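Local coordinates for flagellar hook-associated protein (Burkholderia pseudomallei, PDB 4UT1) that probably serves as a structural component of the bacterial flagellum, at the junction between hook and filament, at residues 161-164 with 165-169; 179-182 with 183-187; 313-316 with 317-321. All coordinates share one frame; numbering follows the deposited sequence.

Contact 1. Residues 161-164 with 165-169; sequences LRQS and VNSQL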
loop_
_atom_site.group_PDB
_atom_site.type_symbol
_atom_site.label_atom_id
_atom_site.label_comp_id
_atom_site.label_asym_id
_atom_site.label_seq_id
_atom_site.Cartn_x
_atom_site.Cartn_y
_atom_site.Cartn_z
ATOM N N LEU A 161 -3.675 4.737 16.673
ATOM C CA LEU A 161 -2.307 5.158 16.927
ATOM C C LEU A 161 -2.025 6.527 16.306
ATOM O O LEU A 161 -1.373 7.381 16.928
ATOM C CB LEU A 161 -1.322 4.122 16.385
ATOM C CG LEU A 161 -1.171 2.865 17.244
ATOM C CD1 LEU A 161 -0.216 1.893 16.582
ATOM C CD2 LEU A 161 -0.682 3.244 18.633
ATOM N N ARG A 162 -2.525 6.739 15.093
ATOM C CA ARG A 162 -2.305 8.012 14.404
ATOM C C ARG A 162 -2.972 9.147 15.175
ATOM O O ARG A 162 -2.403 10.249 15.311
ATOM C CB ARG A 162 -2.813 7.964 12.962
ATOM C CG ARG A 162 -2.447 9.223 12.161
ATOM C CD ARG A 162 -2.674 9.041 10.664
ATOM N NE ARG A 162 -1.812 8.004 10.112
ATOM C CZ ARG A 162 -2.230 6.795 9.748
ATOM N NH1 ARG A 162 -3.513 6.459 9.858
ATOM N NH2 ARG A 162 -1.358 5.923 9.261
ATOM N N GLN A 163 -4.157 8.879 15.717
ATOM C CA GLN A 163 -4.834 9.909 16.503
ATOM C C GLN A 163 -4.180 10.090 17.872
ATOM O O GLN A 163 -4.130 11.208 18.390
ATOM C CB GLN A 163 -6.317 9.587 16.656
ATOM C CG GLN A 163 -7.044 10.524 17.605
ATOM C CD GLN A 163 -6.901 11.977 17.219
ATOM O OE1 GLN A 163 -6.691 12.305 16.044
ATOM N NE2 GLN A 163 -7.016 12.866 18.206
ATOM N N SER A 164 -3.691 8.997 18.459
ATOM C CA SER A 164 -2.914 9.079 19.691
ATOM C C SER A 164 -1.715 10.003 19.491
ATOM O O SER A 164 -1.426 10.853 20.339
ATOM C CB SER A 164 -2.463 7.686 20.145
ATOM O OG SER A 164 -1.749 7.765 21.365
ATOM N N VAL A 165 -1.040 9.885 18.352
ATOM C CA VAL A 165 0.049 10.811 18.050
ATOM C C VAL A 165 -0.462 12.266 17.994
ATOM O O VAL A 165 0.141 13.167 18.592
ATOM C CB VAL A 165 0.755 10.427 16.728
ATOM C CG1 VAL A 165 1.687 11.558 16.271
ATOM C CG2 VAL A 165 1.526 9.127 16.932
ATOM N N ASN A 166 -1.589 12.491 17.325
ATOM C CA ASN A 166 -2.199 13.825 17.294
ATOM C C ASN A 166 -2.402 14.418 18.678
ATOM O O ASN A 166 -1.994 15.552 18.956
ATOM C CB ASN A 166 -3.545 13.778 16.577
ATOM C CG ASN A 166 -3.389 13.719 15.070
ATOM O OD1 ASN A 166 -2.325 14.044 14.547
ATOM N ND2 ASN A 166 -4.446 13.317 14.367
ATOM N N SER A 167 -3.042 13.652 19.552
ATOM C CA SER A 167 -3.306 14.140 20.905
ATOM C C SER A 167 -2.025 14.433 21.668
ATOM O O SER A 167 -1.932 15.443 22.380
ATOM C CB SER A 167 -4.168 13.142 21.667
ATOM O OG SER A 167 -5.505 13.229 21.206
ATOM N N GLN A 168 -1.030 13.573 21.507
ATOM C CA GLN A 168 0.233 13.770 22.209
ATOM C C GLN A 168 1.009 14.969 21.682
ATOM O O GLN A 168 1.652 15.689 22.463
ATOM C CB GLN A 168 1.089 12.511 22.130
ATOM C CG GLN A 168 0.559 11.395 23.036
ATOM C CD GLN A 168 1.389 10.139 22.957
ATOM O OE1 GLN A 168 0.887 9.080 22.590
ATOM N NE2 GLN A 168 2.660 10.239 23.306
ATOM N N LEU A 169 0.944 15.196 20.371
ATOM C CA LEU A 169 1.508 16.416 19.793
ATOM C C LEU A 169 0.891 17.651 20.443
ATOM O O LEU A 169 1.601 18.560 20.857
ATOM C CB LEU A 169 1.304 16.463 18.272
ATOM C CG LEU A 169 2.126 15.456 17.467
ATOM C CD1 LEU A 169 1.724 15.465 16.012
ATOM C CD2 LEU A 169 3.628 15.738 17.613
HETATM O O HOH W 1 -0.896 11.942 13.651
#
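Q163 and N166 come together through different first torsions. Q163 puts CG anti to its backbone N (chi1 173°) and bends at chi2, whereas N166 keeps CG beside its own backbone N (chi1 -77°), bringing the amide back over the preceding turn to Q163 OE1. The amides meet where N166 ND2 donates to Q163 OE1 at 3.0 Å. That bond is nearly straight, 167° at the hydrogen, and OE1 lies in the amide plane of N166. On the acceptor side the fit is less regular, for ND2 stands above the carbonyl plane of Q163, away from its lone pairs. The side chains cross at about a right angle, with their amide planes steeply inclined to each other.

Beneath them runs the alpha-helical ladder of helix 134-193, including S167 N to Q163 O at 2.9 Å and N166 N to R162 O at 3.1 Å. A water also donates to R162 O, at 2.8 Å, and spends its other proton on N166 OD1, at 2.7 Å. Farther round the helix, S164 OG makes a weak hydrogen bond of 3.2 Å to Q168 OE1.

N166 is tied into the rest of the fold as well: OD1 accepts from L260 N, and ND2 donates to S258 O. The guanidinium of R162 forms salt bridges with E259 and D301 and a hydrogen bond with Q304.

With two partners at each end, the N166 amide has its rotation fixed, and one side chain fastens the long helix to the backbone at the start of strand 260-265.

Contact 2. Residues 179-182 with 183-187; sequences YTSQ and IAQLN. With EDO (1,2-ethanediol), chain E.
Q185 folds back over S181 as an i to i+4 pair on helix 134-193, in the part predicted to be coiled coil. Its CB sits 3.4 Å from S181 O, the oxygen that also takes the backbone proton of Q185. The chain stays extended beyond CG and runs back past this carbonyl, with CG 3.3 Å from S181 O. CD lies farther off, 3.8 Å from S181 O. At the tip, NE2 donates to S181 OG at 3.0 Å, the serine oxygen staying close to the amide plane, and makes a weak bond to S181 O.

The buried side mixes aliphatic and polar groups. I183 passes CG1 by Y179 O at 3.2 Å and packs on helix 201-215 and V240; L186 likewise brings CG to 3.1 Å from its i-4 carbonyl, Q182 O, and touches R207. T180 faces strand 238-241 with OG1 in the crowded position between backbone N and carbonyl carbon (chi1 57°), which puts it near I176 O, N177 O and a 1,2-ethanediol, more acceptors than one proton can serve. This diol, probably from the crystallisation liquor, also bonds to S245 OG and N177 O, its O2 2.7 Å from T180 OG1.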
loop_
_atom_site.group_PDB
_atom_site.type_symbol
_atom_site.label_atom_id
_atom_site.label_comp_id
_atom_site.label_asym_id
_atom_site.label_seq_id
_atom_site.Cartn_x
_atom_site.Cartn_y
_atom_site.Cartn_z
ATOM N N TYR A 179 6.221 26.127 29.502
ATOM C CA TYR A 179 7.620 26.309 29.873
ATOM C C TYR A 179 8.283 27.537 29.252
ATOM O O TYR A 179 9.088 28.204 29.904
ATOM C CB TYR A 179 8.422 25.062 29.515
ATOM C CG TYR A 179 8.109 23.906 30.441
ATOM C CD1 TYR A 179 8.313 24.021 31.810
ATOM C CD2 TYR A 179 7.609 22.706 29.951
ATOM C CE1 TYR A 179 8.019 22.970 32.672
ATOM C CE2 TYR A 179 7.319 21.653 30.799
ATOM C CZ TYR A 179 7.529 21.789 32.155
ATOM O OH TYR A 179 7.238 20.742 32.993
ATOM N N THR A 180 7.963 27.837 27.999
ATOM C CA THR A 180 8.553 29.006 27.364
ATOM C C THR A 180 8.065 30.283 28.047
ATOM O O THR A 180 8.851 31.194 28.296
ATOM C CB THR A 180 8.240 29.045 25.862
ATOM O OG1 THR A 180 6.816 29.031 25.663
ATOM C CG2 THR A 180 8.859 27.827 25.176
ATOM N N SER A 181 6.773 30.342 28.357
ATOM C CA SER A 181 6.228 31.454 29.119
ATOM C C SER A 181 6.930 31.593 30.473
ATOM O O SER A 181 7.235 32.704 30.905
ATOM C CB SER A 181 4.722 31.279 29.318
ATOM O OG SER A 181 4.222 32.287 30.175
ATOM N N GLN A 182 7.198 30.468 31.132
ATOM C CA GLN A 182 7.871 30.479 32.431
ATOM C C GLN A 182 9.275 31.044 32.334
ATOM O O GLN A 182 9.712 31.812 33.196
ATOM C CB GLN A 182 7.954 29.072 33.024
ATOM C CG GLN A 182 6.646 28.475 33.447
ATOM C CD GLN A 182 6.828 27.050 33.952
ATOM O OE1 GLN A 182 7.907 26.684 34.419
ATOM N NE2 GLN A 182 5.783 26.236 33.837
ATOM N N ILE A 183 9.978 30.658 31.280
ATOM C CA ILE A 183 11.346 31.094 31.064
ATOM C C ILE A 183 11.402 32.595 30.722
ATOM O O ILE A 183 12.280 33.314 31.209
ATOM C CB ILE A 183 12.017 30.259 29.954
ATOM C CG1 ILE A 183 12.215 28.810 30.442
ATOM C CG2 ILE A 183 13.344 30.880 29.539
ATOM C CD1 ILE A 183 12.448 27.797 29.325
ATOM N N ALA A 184 10.466 33.075 29.906
ATOM C CA ALA A 184 10.388 34.521 29.646
ATOM C C ALA A 184 10.102 35.268 30.953
ATOM O O ALA A 184 10.714 36.305 31.223
ATOM C CB ALA A 184 9.318 34.838 28.613
ATOM N N GLN A 185 9.169 34.740 31.746
ATOM C CA GLN A 185 8.812 35.345 33.034
ATOM C C GLN A 185 10.032 35.416 33.947
ATOM O O GLN A 185 10.254 36.418 34.632
ATOM C CB GLN A 185 7.684 34.563 33.720
ATOM C CG GLN A 185 6.275 34.845 33.187
ATOM C CD GLN A 185 5.204 33.966 33.830
ATOM O OE1 GLN A 185 4.867 34.139 34.998
ATOM N NE2 GLN A 185 4.666 33.024 33.064
ATOM N N LEU A 186 10.823 34.347 33.947
ATOM C CA LEU A 186 12.010 34.256 34.784
ATOM C C LEU A 186 13.132 35.169 34.304
ATOM O O LEU A 186 13.843 35.748 35.126
ATOM C CB LEU A 186 12.489 32.797 34.863
ATOM C CG LEU A 186 11.552 31.924 35.701
ATOM C CD1 LEU A 186 11.867 30.424 35.569
ATOM C CD2 LEU A 186 11.603 32.337 37.168
ATOM N N ASN A 187 13.295 35.302 32.986
ATOM C CA ASN A 187 14.222 36.286 32.438
ATOM C C ASN A 187 13.966 37.676 33.031
ATOM O O ASN A 187 14.895 38.352 33.473
ATOM C CB ASN A 187 14.122 36.342 30.905
ATOM C CG ASN A 187 14.846 35.184 30.229
ATOM O OD1 ASN A 187 15.716 34.548 30.827
ATOM N ND2 ASN A 187 14.498 34.916 28.972
HETATM C C1 EDO E . 2.277 30.512 25.740
HETATM O O1 EDO E . 2.067 30.458 27.146
HETATM C C2 EDO E . 3.459 31.404 25.388
HETATM O O2 EDO E . 4.700 30.691 25.433
#

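Contact 3. Residues 313-316 with 317-321; sequences SFAS and QVNAQ
F314 and V318 form an i to i+4 CH-pi pair on the buried side of helix 287-322, in the helical domain. V318 CG2 stands over one face of the F314 ring, 4.1 Å from the centroid and 16° off the normal, leaning to the CE2-CZ rim. The two side chains lie side by side and point the same way: F314 holds CG anti to its backbone N (chi1 167°), and V318 keeps CG2 beside its own N. Underneath, V318 N donates to F314 O at 3.0 Å.

One residue earlier, S313 and Q317 make the polar counterpart. Q317 runs back, extended beyond CG, and its NE2 makes weak bonds to S313 OG at 3.1 Å and to S313 O.

The next shell surrounds these groups. F337 and Y120 each meet the F314 ring edge-to-face, and L593 of helix 593-630 packs against F314, S313 and Q317. S313 OG is engaged by T364 O and T585 OG1, so the serine links the helix to two loops, while S316 OG bonds back to V312 O.

N319 lies farther along the helix: its amide pairs with the backbone of L336 and F337, OD1 taking L336 N and ND2 giving to F337 O. The amide lies back over the preceding turn, with N319 CG only 3.0 Å from A315 O and ND2 3.2 Å from that oxygen at an angle too poor for a hydrogen bond.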
loop_
_atom_site.group_PDB
_atom_site.type_symbol
_atom_site.label_atom_id
_atom_site.label_comp_id
_atom_site.label_asym_id
_atom_site.label_seq_id
_atom_site.Cartn_x
_atom_site.Cartn_y
_atom_site.Cartn_z
ATOM N N SER A 313 -3.674 -5.890 -3.152
ATOM C CA SER A 313 -3.183 -6.932 -4.033
ATOM C C SER A 313 -4.011 -8.205 -3.871
ATOM O O SER A 313 -4.340 -8.850 -4.851
ATOM C CB SER A 313 -1.708 -7.229 -3.765
ATOM O OG SER A 313 -1.238 -8.197 -4.687
ATOM N N PHE A 314 -4.333 -8.567 -2.628
ATOM C CA PHE A 314 -5.157 -9.745 -2.371
ATOM C C PHE A 314 -6.524 -9.635 -3.056
ATOM O O PHE A 314 -6.924 -10.518 -3.801
ATOM C CB PHE A 314 -5.339 -9.957 -0.853
ATOM C CG PHE A 314 -6.425 -10.946 -0.501
ATOM C CD1 PHE A 314 -7.743 -10.530 -0.353
ATOM C CD2 PHE A 314 -6.130 -12.294 -0.317
ATOM C CE1 PHE A 314 -8.739 -11.431 -0.028
ATOM C CE2 PHE A 314 -7.128 -13.203 0.017
ATOM C CZ PHE A 314 -8.433 -12.774 0.154
ATOM N N ALA A 315 -7.239 -8.550 -2.786
ATOM C CA ALA A 315 -8.551 -8.332 -3.384
ATOM C C ALA A 315 -8.482 -8.339 -4.913
ATOM O O ALA A 315 -9.298 -8.981 -5.568
ATOM C CB ALA A 315 -9.152 -7.020 -2.880
ATOM N N SER A 316 -7.498 -7.643 -5.472
ATOM C CA SER A 316 -7.384 -7.529 -6.913
ATOM C C SER A 316 -7.134 -8.894 -7.557
ATOM O O SER A 316 -7.757 -9.237 -8.554
ATOM C CB SER A 316 -6.266 -6.556 -7.289
ATOM O OG SER A 316 -6.619 -5.225 -6.940
ATOM N N GLN A 317 -6.211 -9.652 -6.986
ATOM C CA GLN A 317 -5.907 -10.989 -7.505
ATOM C C GLN A 317 -7.079 -11.950 -7.430
ATOM O O GLN A 317 -7.317 -12.725 -8.358
ATOM C CB GLN A 317 -4.739 -11.608 -6.754
ATOM C CG GLN A 317 -3.404 -11.034 -7.104
ATOM C CD GLN A 317 -2.299 -11.743 -6.366
ATOM O OE1 GLN A 317 -1.874 -12.822 -6.768
ATOM N NE2 GLN A 317 -1.854 -11.163 -5.259
ATOM N N VAL A 318 -7.789 -11.932 -6.316
ATOM C CA VAL A 318 -8.886 -12.858 -6.118
ATOM C C VAL A 318 -10.020 -12.473 -7.059
ATOM O O VAL A 318 -10.584 -13.323 -7.752
ATOM C CB VAL A 318 -9.351 -12.872 -4.631
ATOM C CG1 VAL A 318 -10.720 -13.517 -4.486
ATOM C CG2 VAL A 318 -8.314 -13.593 -3.782
ATOM N N ASN A 319 -10.303 -11.177 -7.133
ATOM C CA ASN A 319 -11.344 -10.674 -8.018
ATOM C C ASN A 319 -11.054 -11.030 -9.471
ATOM O O ASN A 319 -11.953 -11.443 -10.196
ATOM C CB ASN A 319 -11.505 -9.153 -7.881
ATOM C CG ASN A 319 -12.157 -8.757 -6.571
ATOM O OD1 ASN A 319 -12.730 -9.594 -5.891
ATOM N ND2 ASN A 319 -12.069 -7.472 -6.212
ATOM N N ALA A 320 -9.797 -10.885 -9.880
ATOM C CA ALA A 320 -9.424 -11.123 -11.275
ATOM C C ALA A 320 -9.558 -12.596 -11.625
ATOM O O ALA A 320 -10.009 -12.947 -12.732
ATOM C CB ALA A 320 -7.987 -10.647 -11.544
ATOM N N GLN A 321 -9.160 -13.456 -10.691
ATOM C CA GLN A 321 -9.234 -14.900 -10.920
ATOM C C GLN A 321 -10.678 -15.401 -10.847
ATOM O O GLN A 321 -11.058 -16.290 -11.595
ATOM C CB GLN A 321 -8.361 -15.670 -9.918
ATOM C CG GLN A 321 -8.112 -17.140 -10.291
ATOM C CD GLN A 321 -7.435 -17.299 -11.658
ATOM O OE1 GLN A 321 -6.417 -16.670 -11.930
ATOM N NE2 GLN A 321 -8.006 -18.143 -12.517
#

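Contacts 1 and 2 share helix 134-193, their centres about 27 Å apart; contact 3 sits on helix 287-322, about 59 Å between centres from contact 2. Contact 3 is the buried one, lying closest to the chain's centre, and alone has aromatic packing across its segments. The other two are partly buried, each with a polar outer side and an inner side against neighbouring elements. Glutamine chemistry recurs: contacts 2 and 3 have the same serine-glutamine spacing, whereas contact 1 pairs two amides and reverses the serine-glutamine roles, the serine donating. Asparagines at 1 and 3 bind nearby backbone, as the ND2 of N187 does in contact 2, its OD1 taking R207 instead.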